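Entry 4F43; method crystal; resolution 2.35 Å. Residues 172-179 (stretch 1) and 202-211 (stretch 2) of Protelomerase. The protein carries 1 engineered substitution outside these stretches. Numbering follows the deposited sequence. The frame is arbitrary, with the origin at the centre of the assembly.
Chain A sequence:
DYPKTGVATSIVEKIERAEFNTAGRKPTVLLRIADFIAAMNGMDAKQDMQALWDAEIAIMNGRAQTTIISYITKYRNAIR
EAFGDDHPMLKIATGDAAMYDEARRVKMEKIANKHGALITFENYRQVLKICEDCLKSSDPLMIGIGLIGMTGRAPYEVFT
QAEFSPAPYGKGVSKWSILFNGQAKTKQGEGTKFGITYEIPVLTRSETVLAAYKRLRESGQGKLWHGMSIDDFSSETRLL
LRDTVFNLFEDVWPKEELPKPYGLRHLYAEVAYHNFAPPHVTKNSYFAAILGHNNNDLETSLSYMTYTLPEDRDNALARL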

ATOM      1  N   GLY A 172      21.200  14.304  21.954  1.00 95.93           N
ATOM      2  CA  GLY A 172      19.838  14.039  22.377  1.00 87.84           C
ATOM      3  C   GLY A 172      18.935  13.617  21.235  1.00 78.72           C
ATOM      4  O   GLY A 172      19.366  13.532  20.085  1.00 74.19           O
ATOM      5  N   VAL A 173      17.674  13.353  21.558  1.00 60.30           N
ATOM      6  CA  VAL A 173      16.701  12.936  20.557  1.00 45.44           C
ATOM      7  C   VAL A 173      16.362  14.084  19.615  1.00 46.75           C
ATOM      8  O   VAL A 173      16.608  15.250  19.926  1.00 49.43           O
ATOM      9  CB  VAL A 173      15.402  12.427  21.211  1.00 41.07           C
ATOM     10  CG1 VAL A 173      15.710  11.317  22.201  1.00 41.67           C
ATOM     11  CG2 VAL A 173      14.667  13.571  21.896  1.00 42.69           C
ATOM     12  N   SER A 174      15.803  13.746  18.459  1.00 42.69           N
ATOM     13  CA  SER A 174      15.341  14.752  17.515  1.00 37.77           C
ATOM     14  C   SER A 174      13.870  15.045  17.774  1.00 32.58           C
ATOM     15  O   SER A 174      13.076  14.132  17.996  1.00 31.48           O
ATOM     16  CB  SER A 174      15.546  14.276  16.077  1.00 44.82           C
ATOM     17  OG  SER A 174      15.183  15.284  15.147  1.00 51.97           O
ATOM     18  N   LYS A 175      13.514  16.323  17.750  1.00 33.89           N
ATOM     19  CA  LYS A 175      12.151  16.735  18.051  1.00 45.60           C
ATOM     20  C   LYS A 175      11.204  16.466  16.885  1.00 50.28           C
ATOM     21  O   LYS A 175      10.037  16.131  17.089  1.00 53.52           O
ATOM     22  CB  LYS A 175      12.114  18.216  18.435  1.00 55.25           C
ATOM     23  CG  LYS A 175      10.759  18.692  18.921  1.00 64.84           C
ATOM     24  CD  LYS A 175      10.819  20.127  19.408  1.00 63.59           C
ATOM     25  CE  LYS A 175       9.480  20.566  19.976  1.00 58.90           C
ATOM     26  NZ  LYS A 175       9.529  21.953  20.515  1.00 55.67           N
ATOM     27  N   TRP A 176      11.712  16.599  15.664  1.00 51.35           N
ATOM     28  CA  TRP A 176      10.867  16.475  14.479  1.00 53.00           C
ATOM     29  C   TRP A 176      11.324  15.394  13.501  1.00 43.28           C
ATOM     30  O   TRP A 176      11.233  15.573  12.287  1.00 38.43           O
ATOM     31  CB  TRP A 176      10.761  17.823  13.761  1.00 64.70           C
ATOM     32  CG  TRP A 176      10.192  18.912  14.621  1.00 68.02           C
ATOM     33  CD1 TRP A 176      10.882  19.748  15.451  1.00 72.95           C
ATOM     34  CD2 TRP A 176       8.811  19.277  14.743  1.00 74.04           C
ATOM     35  NE1 TRP A 176      10.017  20.612  16.078  1.00 76.49           N
ATOM     36  CE2 TRP A 176       8.741  20.343  15.661  1.00 75.39           C
ATOM     37  CE3 TRP A 176       7.630  18.806  14.162  1.00 75.13           C
ATOM     38  CZ2 TRP A 176       7.535  20.946  16.012  1.00 72.99           C
ATOM     39  CZ3 TRP A 176       6.434  19.407  14.511  1.00 74.88           C
ATOM     40  CH2 TRP A 176       6.396  20.465  15.428  1.00 72.37           C
ATOM     41  N   SER A 177      11.804  14.272  14.033  1.00 46.33           N
ATOM     42  CA  SER A 177      12.168  13.122  13.208  1.00 46.88           C
ATOM     43  C   SER A 177      12.327  11.856  14.046  1.00 47.53           C
ATOM     44  O   SER A 177      12.769  11.911  15.192  1.00 53.73           O
ATOM     45  CB  SER A 177      13.455  13.389  12.422  1.00 45.28           C
ATOM     46  OG  SER A 177      14.598  13.232  13.242  1.00 44.29           O
ATOM     47  N   ILE A 178      11.959  10.720  13.461  1.00 48.14           N
ATOM     48  CA  ILE A 178      12.108   9.422  14.114  1.00 50.41           C
ATOM     49  C   ILE A 178      12.723   8.408  13.153  1.00 44.46           C
ATOM     50  O   ILE A 178      13.031   8.737  12.008  1.00 45.35           O
ATOM     51  CB  ILE A 178      10.752   8.877  14.605  1.00 41.43           C
ATOM     52  CG1 ILE A 178       9.819   8.616  13.420  1.00 35.47           C
ATOM     53  CG2 ILE A 178      10.108   9.838  15.595  1.00 37.74           C
ATOM     54  CD1 ILE A 178       8.446   8.123  13.826  1.00 32.11           C
ATOM     55  N   LEU A 179      12.902   7.176  13.622  1.00 43.25           N
ATOM     56  CA  LEU A 179      13.405   6.100  12.775  1.00 39.81           C
ATOM     57  C   LEU A 179      12.273   5.140  12.419  1.00 50.03           C
ATOM     58  O   LEU A 179      11.263   5.079  13.118  1.00 54.68           O
ATOM     59  CB  LEU A 179      14.544   5.352  13.473  1.00 30.39           C
ATOM     60  CG  LEU A 179      15.737   6.195  13.930  1.00 29.29           C
ATOM     61  CD1 LEU A 179      16.801   5.315  14.567  1.00 31.67           C
ATOM     62  CD2 LEU A 179      16.316   6.985  12.766  1.00 29.54           C
ATOM     63  N   VAL A 202       8.669  13.857  11.114  1.00 32.38           N
ATOM     64  CA  VAL A 202       7.338  13.748  11.698  1.00 29.88           C
ATOM     65  C   VAL A 202       6.707  15.128  11.847  1.00 32.46           C
ATOM     66  O   VAL A 202       7.408  16.136  11.928  1.00 26.30           O
ATOM     67  CB  VAL A 202       7.368  13.041  13.066  1.00 20.96           C
ATOM     68  CG1 VAL A 202       7.608  11.552  12.883  1.00 18.31           C
ATOM     69  CG2 VAL A 202       8.431  13.649  13.958  1.00 23.06           C
ATOM     70  N   LEU A 203       5.379  15.168  11.883  1.00 20.45           N
ATOM     71  CA  LEU A 203       4.651  16.434  11.870  1.00 25.24           C
ATOM     72  C   LEU A 203       4.216  16.880  13.265  1.00 37.29           C
ATOM     73  O   LEU A 203       3.472  17.847  13.418  1.00 45.10           O
ATOM     74  CB  LEU A 203       3.453  16.347  10.920  1.00 21.61           C
ATOM     75  CG  LEU A 203       3.834  15.940   9.493  1.00 20.13           C
ATOM     76  CD1 LEU A 203       2.621  15.934   8.581  1.00 23.63           C
ATOM     77  CD2 LEU A 203       4.918  16.856   8.948  1.00 14.73           C
ATOM     78  N   THR A 204       4.687  16.162  14.278  1.00 36.75           N
ATOM     79  CA  THR A 204       4.525  16.573  15.668  1.00 31.38           C
ATOM     80  C   THR A 204       5.718  16.037  16.451  1.00 34.00           C
ATOM     81  O   THR A 204       6.477  15.221  15.930  1.00 39.10           O
ATOM     82  CB  THR A 204       3.208  16.055  16.279  1.00 33.99           C
ATOM     83  OG1 THR A 204       2.976  16.693  17.541  1.00 45.74           O
ATOM     84  CG2 THR A 204       3.263  14.552  16.476  1.00 30.65           C
ATOM     85  N   ARG A 205       5.890  16.492  17.688  1.00 34.64           N
ATOM     86  CA  ARG A 205       7.060  16.103  18.477  1.00 36.73           C
ATOM     87  C   ARG A 205       7.195  14.589  18.640  1.00 29.93           C
ATOM     88  O   ARG A 205       6.210  13.885  18.863  1.00 28.63           O
ATOM     89  CB  ARG A 205       7.088  16.814  19.832  1.00 52.05           C
ATOM     90  CG  ARG A 205       5.725  17.165  20.399  1.00 64.60           C
ATOM     91  CD  ARG A 205       5.868  18.187  21.515  1.00 79.90           C
ATOM     92  NE  ARG A 205       4.582  18.623  22.049  1.00 90.74           N
ATOM     93  CZ  ARG A 205       4.050  18.171  23.179  1.00 93.80           C
ATOM     94  NH1 ARG A 205       4.693  17.263  23.900  1.00 90.83           N
ATOM     95  NH2 ARG A 205       2.875  18.628  23.590  1.00 94.62           N
ATOM     96  N   SER A 206       8.430  14.107  18.517  1.00 28.77           N
ATOM     97  CA  SER A 206       8.728  12.676  18.461  1.00 38.12           C
ATOM     98  C   SER A 206       8.251  11.885  19.678  1.00 49.14           C
ATOM     99  O   SER A 206       7.878  10.717  19.556  1.00 55.25           O
ATOM    100  CB  SER A 206      10.229  12.455  18.247  1.00 39.17           C
ATOM    101  OG  SER A 206      10.991  13.154  19.214  1.00 43.33           O
ATOM    102  N   GLU A 207       8.264  12.520  20.846  1.00 53.53           N
ATOM    103  CA  GLU A 207       7.850  11.862  22.081  1.00 54.69           C
ATOM    104  C   GLU A 207       6.381  11.449  22.029  1.00 48.24           C
ATOM    105  O   GLU A 207       6.006  10.377  22.508  1.00 53.37           O
ATOM    106  CB  GLU A 207       8.097  12.771  23.288  1.00 67.82           C
ATOM    107  CG  GLU A 207       9.549  13.191  23.478  1.00 78.87           C
ATOM    108  CD  GLU A 207       9.927  14.405  22.651  1.00 83.94           C
ATOM    109  OE1 GLU A 207       9.024  15.191  22.295  1.00 81.91           O
ATOM    110  OE2 GLU A 207      11.130  14.571  22.356  1.00 87.02           O
ATOM    111  N   THR A 208       5.556  12.307  21.435  1.00 40.12           N
ATOM    112  CA  THR A 208       4.127  12.046  21.316  1.00 38.75           C
ATOM    113  C   THR A 208       3.857  10.857  20.395  1.00 43.65           C
ATOM    114  O   THR A 208       3.079   9.961  20.732  1.00 44.53           O
ATOM    115  CB  THR A 208       3.375  13.284  20.790  1.00 35.57           C
ATOM    116  OG1 THR A 208       3.756  14.439  21.551  1.00 31.05           O
ATOM    117  CG2 THR A 208       1.872  13.080  20.896  1.00 36.81           C
ATOM    118  N   VAL A 209       4.507  10.857  19.233  1.00 42.15           N
ATOM    119  CA  VAL A 209       4.374   9.764  18.274  1.00 39.03           C
ATOM    120  C   VAL A 209       4.854   8.448  18.875  1.00 46.53           C
ATOM    121  O   VAL A 209       4.181   7.423  18.766  1.00 53.30           O
ATOM    122  CB  VAL A 209       5.162  10.047  16.979  1.00 38.67           C
ATOM    123  CG1 VAL A 209       5.175   8.816  16.084  1.00 44.73           C
ATOM    124  CG2 VAL A 209       4.566  11.234  16.247  1.00 31.38           C
ATOM    125  N   LEU A 210       6.018   8.491  19.517  1.00 42.18           N
ATOM    126  CA  LEU A 210       6.595   7.312  20.157  1.00 38.20           C
ATOM    127  C   LEU A 210       5.679   6.764  21.243  1.00 39.29           C
ATOM    128  O   LEU A 210       5.509   5.550  21.370  1.00 44.47           O
ATOM    129  CB  LEU A 210       7.969   7.642  20.746  1.00 43.22           C
ATOM    130  CG  LEU A 210       9.187   7.333  19.871  1.00 47.99           C
ATOM    131  CD1 LEU A 210       8.988   7.835  18.450  1.00 53.17           C
ATOM    132  CD2 LEU A 210      10.448   7.932  20.477  1.00 43.84           C
ATOM    133  N   ALA A 211       5.087   7.664  22.022  1.00 33.40           N
ATOM    134  CA  ALA A 211       4.155   7.267  23.069  1.00 38.75           C
ATOM    135  C   ALA A 211       2.912   6.604  22.479  1.00 50.51           C
ATOM    136  O   ALA A 211       2.502   5.526  22.919  1.00 58.91           O
ATOM    137  CB  ALA A 211       3.764   8.468  23.913  1.00 39.65           C
TER

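The contact sets a loop and the first turns of a helix against a chain that bends at K175 and W176, and backbone hydrogen bonds and apolar packing are interleaved along the contact. V202 opens stretch 2 with a weak hydrogen bond from its N to W176 O (3.3 Å), nearly straight at 165°. Its side chain serves two surfaces: CG2 lies 3.4 Å from S177 N, while CG1 meets I178 CD1 at 3.7 Å.

L203 and T204 point their CB atoms away, so here the backbone does the packing. The indole of W176, in the m rotamer, reaches over to it: CZ3 lies 3.5 Å from L203 O, which sits at the ring edge, where the polarized C-H groups suit a carbonyl oxygen. T204 CA follows at 3.6 Å from the same CZ3, and R205 N lies over one ring face.

R205 holds the N-cap position, and its CA comes 3.3 Å from K175 O in a CA-H...O contact. That carbonyl also accepts a hydrogen bond from S206 N (3.0 Å, 139°), so a first-turn amide, which has no partner within its own helix, is satisfied by the corner of the other stretch. S206 then donates from OG to S174 O at 2.6 Å. One residue thus ties down two consecutive carbonyls, its p rotamer placing the hydroxyl at S174, while its CB packs 3.7 Å from I178 CG2.

Farther along, E207 brings its carboxylate end nearer the partner, OE2 resting 3.7 Å from V173 CG2 without a polar partner in stretch 1. T208 makes no contact. V209 and L210 complete the apolar pocket around I178: V209 CG1 approaches I178 CD1 at 4.0 Å, and L210 CD1 approaches I178 CG2 at 3.7 Å. The rule is economical: polar anchors at and just before the corner, with one buried isoleucine beyond it shared between loop and helix.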